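Local atomic coordinates of sugar ABC transporter substrate-binding protein (Treponema pallidum subsp. pallidum, PDB entry 5U2P), a protein that probably binds a ligand, perhaps a sugar, in the periplasm and delivers it to an ABC transporter for uptake. Residues Thr52-Glu57 / Ala331-Ser336; Thr191-Ala196 / Pro228-Tyr233. One frame throughout, in Å; residues are numbered along the deposited sequence.

Interaction 1 (Thr52-Glu57 / Ala331-Ser336); sequences TKLELE and AAYQNS
Lys53 and Tyr333 run past each other in opposite directions, and the far half of the lysine lies over one face of the tyrosine ring. Its chain is extended to CD and then bends at chi3 (69°), which brings CE and NZ across the ring instead of past it. NZ of Lys53 sits 4.0 Å from the centroid of the Tyr333 ring and only 17° off the ring normal, a cation-pi contact; CE of Lys53, equally far from that centroid, adds a CH-pi contact over the same face. On the same side of the ring, NZ of Lys53 also lies 4.0 Å from CB of Ser336. The side chain of Leu54 crosses that of Tyr333 at about a right angle, its CD1 set obliquely to the ring and 4.1 Å from CE2 of Tyr333. The phenol end of Tyr333 reaches segment 52-57, where a water in the ring plane joins its OH (2.8 Å from the water) to the carboxylate of Glu57. The water donates to OE1 of Glu57 over a short 2.5 Å. Val327 and Leu328 of helix 318-329 also touch Tyr333, and Val327 packs on Leu54 as well. With axes 12.2 Å apart, the short helix segments are bridged by long side chains: a peripheral helix-helix contact in a solute-binding protein of ABC-transporter type, centred on a lysine-over-tyrosine cation-pi pair.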
loop_
_atom_site.group_PDB
_atom_site.type_symbol
_atom_site.label_atom_id
_atom_site.label_comp_id
_atom_site.label_asym_id
_atom_site.label_seq_id
_atom_site.Cartn_x
_atom_site.Cartn_y
_atom_site.Cartn_z
ATOM N N THR A 52 -6.557 18.384 21.437
ATOM C CA THR A 52 -6.614 18.921 22.790
ATOM C C THR A 52 -5.297 19.601 23.141
ATOM O O THR A 52 -5.298 20.680 23.737
ATOM C CB THR A 52 -6.922 17.825 23.842
ATOM O OG1 THR A 52 -8.193 17.234 23.558
ATOM C CG2 THR A 52 -6.965 18.417 25.249
ATOM N N LYS A 53 -4.182 18.961 22.784
ATOM C CA LYS A 53 -2.851 19.543 22.971
ATOM C C LYS A 53 -2.699 20.827 22.194
ATOM O O LYS A 53 -2.069 21.779 22.646
ATOM C CB LYS A 53 -1.755 18.575 22.521
ATOM C CG LYS A 53 -1.367 17.521 23.533
ATOM C CD LYS A 53 -0.253 16.627 22.996
ATOM C CE LYS A 53 1.066 17.375 22.862
ATOM N NZ LYS A 53 2.163 16.488 22.389
ATOM N N LEU A 54 -3.233 20.840 20.984
ATOM C CA LEU A 54 -3.115 22.003 20.161
ATOM C C LEU A 54 -3.767 23.209 20.822
ATOM O O LEU A 54 -3.217 24.312 20.806
ATOM C CB LEU A 54 -3.757 21.722 18.794
ATOM C CG LEU A 54 -3.237 22.433 17.567
ATOM C CD1 LEU A 54 -1.753 22.167 17.348
ATOM C CD2 LEU A 54 -4.070 21.959 16.388
ATOM N N GLU A 55 -4.948 23.002 21.388
ATOM C CA GLU A 55 -5.677 24.087 22.032
ATOM C C GLU A 55 -4.974 24.510 23.308
ATOM O O GLU A 55 -4.882 25.693 23.608
ATOM C CB GLU A 55 -7.115 23.676 22.339
ATOM C CG GLU A 55 -7.919 24.789 22.997
ATOM C CD GLU A 55 -9.404 24.498 23.050
ATOM O OE1 GLU A 55 -9.848 23.528 22.404
ATOM O OE2 GLU A 55 -10.132 25.246 23.738
ATOM N N LEU A 56 -4.451 23.532 24.033
ATOM C CA LEU A 56 -3.844 23.782 25.328
ATOM C C LEU A 56 -2.501 24.498 25.181
ATOM O O LEU A 56 -2.220 25.447 25.907
ATOM C CB LEU A 56 -3.671 22.464 26.081
ATOM C CG LEU A 56 -3.360 22.534 27.576
ATOM C CD1 LEU A 56 -4.469 23.248 28.333
ATOM C CD2 LEU A 56 -3.145 21.133 28.138
ATOM N N GLU A 57 -1.693 24.061 24.218
ATOM C CA GLU A 57 -0.322 24.554 24.073
ATOM C C GLU A 57 -0.153 25.639 23.017
ATOM O O GLU A 57 0.744 26.472 23.131
ATOM C CB GLU A 57 0.621 23.391 23.755
ATOM C CG GLU A 57 0.600 22.269 24.815
ATOM C CD GLU A 57 1.585 21.136 24.526
ATOM O OE1 GLU A 57 2.501 21.323 23.703
ATOM O OE2 GLU A 57 1.437 20.049 25.124
ATOM N N ALA A 331 7.839 15.985 15.916
ATOM C CA ALA A 331 8.118 14.668 16.491
ATOM C C ALA A 331 7.341 14.455 17.794
ATOM O O ALA A 331 6.864 13.349 18.069
ATOM C CB ALA A 331 9.608 14.508 16.727
ATOM N N ALA A 332 7.203 15.525 18.575
ATOM C CA ALA A 332 6.482 15.469 19.846
ATOM C C ALA A 332 5.034 15.042 19.656
ATOM O O ALA A 332 4.505 14.222 20.413
ATOM C CB ALA A 332 6.538 16.823 20.550
ATOM N N TYR A 333 4.389 15.604 18.640
ATOM C CA TYR A 333 2.998 15.271 18.375
ATOM C C TYR A 333 2.851 13.910 17.716
ATOM O O TYR A 333 1.941 13.157 18.054
ATOM C CB TYR A 333 2.358 16.358 17.526
ATOM C CG TYR A 333 1.854 17.548 18.324
ATOM C CD1 TYR A 333 2.723 18.367 19.033
ATOM C CD2 TYR A 333 0.502 17.847 18.378
ATOM C CE1 TYR A 333 2.257 19.430 19.757
ATOM C CE2 TYR A 333 0.032 18.913 19.102
ATOM C CZ TYR A 333 0.915 19.704 19.786
ATOM O OH TYR A 333 0.453 20.782 20.499
ATOM N N GLN A 334 3.743 13.587 16.779
ATOM C CA GLN A 334 3.729 12.263 16.173
ATOM C C GLN A 334 3.939 11.175 17.234
ATOM O O GLN A 334 3.288 10.128 17.188
ATOM C CB GLN A 334 4.800 12.141 15.083
ATOM C CG GLN A 334 4.505 12.960 13.830
ATOM C CD GLN A 334 3.199 12.545 13.193
ATOM O OE1 GLN A 334 3.016 11.381 12.835
ATOM N NE2 GLN A 334 2.264 13.488 13.087
ATOM N N ASN A 335 4.836 11.428 18.181
ATOM C CA ASN A 335 5.117 10.433 19.218
ATOM C C ASN A 335 3.897 10.200 20.110
ATOM O O ASN A 335 3.535 9.062 20.392
ATOM C CB ASN A 335 6.325 10.856 20.045
ATOM C CG ASN A 335 7.637 10.568 19.339
ATOM O OD1 ASN A 335 7.755 9.587 18.602
ATOM N ND2 ASN A 335 8.630 11.420 19.560
ATOM N N SER A 336 3.241 11.280 20.504
ATOM C CA SER A 336 2.004 11.198 21.263
ATOM C C SER A 336 0.911 10.490 20.472
ATOM O O SER A 336 0.247 9.580 20.969
ATOM C CB SER A 336 1.558 12.603 21.665
ATOM O OG SER A 336 0.318 12.576 22.340
HETATM O O HOH W 1 2.566 22.295 21.424
#

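Interaction 2 (Thr191-Ala196 / Pro228-Tyr233); sequences TLLADA and PVLGAY
Segments 191-196 and 228-233 are helical and run roughly antiparallel, their axes 10.2 Å apart at closest approach with 151° between directions, and CA atoms come nearest at Leu193 with Tyr233 and Ala196 with Val229. Leu193 is the centre of the contact. Its side chain crosses that of Tyr233 at about a right angle, and its CB stands above the middle of the phenol ring, 4.1 Å from the centroid and 12° off the normal, a CH-pi contact. With CG of Leu193 anti to its own backbone N (chi1 -169°), both methyls meet residues of 228-233: CD2 touches CE2 of Tyr233 and also meets CD2 of Leu230 at 3.8 Å, while CD1 lies 4.2 Å from CG2 of Val229 in one of the two modelled positions of that valine. Leu192 approaches the same ring differently, putting CD2 in its plane at the edge, 3.6 Å from CE1 of Tyr233. One leucine thus covers a face and its neighbour borders the rim. Farther along, the small Ala196 lets the helices close in, its CB 4.2 Å from CB of Val229. Phe237 meets Tyr233 edge-to-face, and Met409 and Leu410 of helix 406-417 pack against Leu230. No hydrogen bond or charge pair links the two segments; every touching residue is buried, which implies that this helix pair is held by dispersion, shape fit and exclusion of water.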
loop_
_atom_site.group_PDB
_atom_site.type_symbol
_atom_site.label_atom_id
_atom_site.label_comp_id
_atom_site.label_asym_id
_atom_site.label_seq_id
_atom_site.Cartn_x
_atom_site.Cartn_y
_atom_site.Cartn_z
ATOM N N THR A 191 -1.972 -9.854 -6.050
ATOM C CA THR A 191 -0.830 -9.166 -5.469
ATOM C C THR A 191 0.538 -9.460 -6.087
ATOM O O THR A 191 1.347 -8.563 -6.262
ATOM C CB THR A 191 -0.738 -9.539 -3.958
ATOM O OG1 THR A 191 -2.052 -9.511 -3.366
ATOM C CG2 THR A 191 0.192 -8.615 -3.230
ATOM N N LEU A 192 0.824 -10.736 -6.334
ATOM C CA LEU A 192 2.105 -11.136 -6.898
ATOM C C LEU A 192 2.346 -10.496 -8.257
ATOM O O LEU A 192 3.382 -9.850 -8.491
ATOM C CB LEU A 192 2.178 -12.668 -7.028
ATOM C CG LEU A 192 3.410 -13.238 -7.727
ATOM C CD1 LEU A 192 4.618 -12.824 -6.969
ATOM C CD2 LEU A 192 3.323 -14.752 -7.795
ATOM N N LEU A 193 1.390 -10.660 -9.160
ATOM C CA LEU A 193 1.550 -10.078 -10.485
ATOM C C LEU A 193 1.439 -8.550 -10.414
ATOM O O LEU A 193 2.144 -7.832 -11.135
ATOM C CB LEU A 193 0.519 -10.653 -11.458
ATOM C CG LEU A 193 0.737 -10.327 -12.932
ATOM C CD1 LEU A 193 2.134 -10.766 -13.387
ATOM C CD2 LEU A 193 -0.345 -11.001 -13.772
ATOM N N ALA A 194 0.567 -8.049 -9.543
ATOM C CA ALA A 194 0.432 -6.599 -9.345
ATOM C C ALA A 194 1.762 -5.967 -8.942
ATOM O O ALA A 194 2.158 -4.924 -9.466
ATOM C CB ALA A 194 -0.629 -6.303 -8.307
ATOM N N ASP A 195 2.434 -6.592 -7.977
ATOM C CA ASP A 195 3.733 -6.119 -7.527
ATOM C C ASP A 195 4.710 -6.028 -8.702
ATOM O O ASP A 195 5.334 -4.986 -8.948
ATOM C CB ASP A 195 4.267 -7.049 -6.432
ATOM C CG ASP A 195 5.643 -6.663 -5.949
ATOM O OD1 ASP A 195 5.728 -5.752 -5.089
ATOM O OD2 ASP A 195 6.634 -7.274 -6.416
ATOM N N ALA A 196 4.809 -7.110 -9.466
ATOM C CA ALA A 196 5.791 -7.173 -10.529
ATOM C C ALA A 196 5.490 -6.205 -11.666
ATOM O O ALA A 196 6.402 -5.544 -12.163
ATOM C CB ALA A 196 5.880 -8.593 -11.044
ATOM N N PRO A 228 7.796 -10.022 -20.056
ATOM C CA PRO A 228 8.685 -10.784 -19.172
ATOM C C PRO A 228 8.096 -11.124 -17.802
ATOM O O PRO A 228 8.417 -12.188 -17.284
ATOM C CB PRO A 228 9.915 -9.871 -19.030
ATOM C CG PRO A 228 9.454 -8.521 -19.451
ATOM C CD PRO A 228 8.416 -8.753 -20.483
ATOM N N VAL A 229 7.249 -10.269 -17.219
ATOM C CA VAL A 229 6.725 -10.566 -15.886
ATOM C C VAL A 229 5.608 -11.605 -15.973
ATOM O O VAL A 229 5.431 -12.411 -15.056
ATOM C CB VAL A 229 6.214 -9.296 -15.149
ATOM C CG1 VAL A 229 7.295 -8.222 -15.145
ATOM C CG2 VAL A 229 4.944 -8.765 -15.771
ATOM N N LEU A 230 4.856 -11.597 -17.069
ATOM C CA LEU A 230 3.878 -12.650 -17.297
ATOM C C LEU A 230 4.628 -13.961 -17.491
ATOM O O LEU A 230 4.202 -15.009 -17.001
ATOM C CB LEU A 230 2.986 -12.322 -18.504
ATOM C CG LEU A 230 1.990 -11.199 -18.232
ATOM C CD1 LEU A 230 1.388 -10.722 -19.543
ATOM C CD2 LEU A 230 0.888 -11.609 -17.283
ATOM N N GLY A 231 5.763 -13.899 -18.186
ATOM C CA GLY A 231 6.615 -15.063 -18.367
ATOM C C GLY A 231 7.054 -15.659 -17.026
ATOM O O GLY A 231 7.028 -16.871 -16.827
ATOM N N ALA A 232 7.471 -14.791 -16.111
ATOM C CA ALA A 232 7.897 -15.210 -14.769
ATOM C C ALA A 232 6.766 -15.891 -14.021
ATOM O O ALA A 232 6.928 -16.963 -13.406
ATOM C CB ALA A 232 8.401 -13.989 -13.974
ATOM N N TYR A 233 5.606 -15.249 -14.070
ATOM C CA TYR A 233 4.386 -15.749 -13.445
ATOM C C TYR A 233 4.103 -17.180 -13.926
ATOM O O TYR A 233 3.942 -18.117 -13.144
ATOM C CB TYR A 233 3.245 -14.787 -13.795
ATOM C CG TYR A 233 2.044 -14.762 -12.883
ATOM C CD1 TYR A 233 2.184 -14.824 -11.506
ATOM C CD2 TYR A 233 0.766 -14.610 -13.402
ATOM C CE1 TYR A 233 1.085 -14.772 -10.677
ATOM C CE2 TYR A 233 -0.344 -14.555 -12.573
ATOM C CZ TYR A 233 -0.177 -14.638 -11.208
ATOM O OH TYR A 233 -1.273 -14.591 -10.361
#

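Overall arrangement
After strand 33-39 the chain forms helix 45-58, whose partner in interaction 1 follows some 270 residues later. Interaction 1 closes that long loop when helix 331-337 packs beside it. Interaction 2 is nested inside: helix 191-214 is met soon afterwards by helix 227-238, only 31 residues separating the two segments. The contacts lie on opposite sides of the chain's centre, about 44 Å between their centres and about 25 Å between nearest atoms, without touching. Interaction 1 belongs with the half built on the five-stranded sheet that contains strand 33-39, interaction 2 with the half around strands 138-145 and 263-267, consistent with the two-lobed architecture of solute-binding proteins.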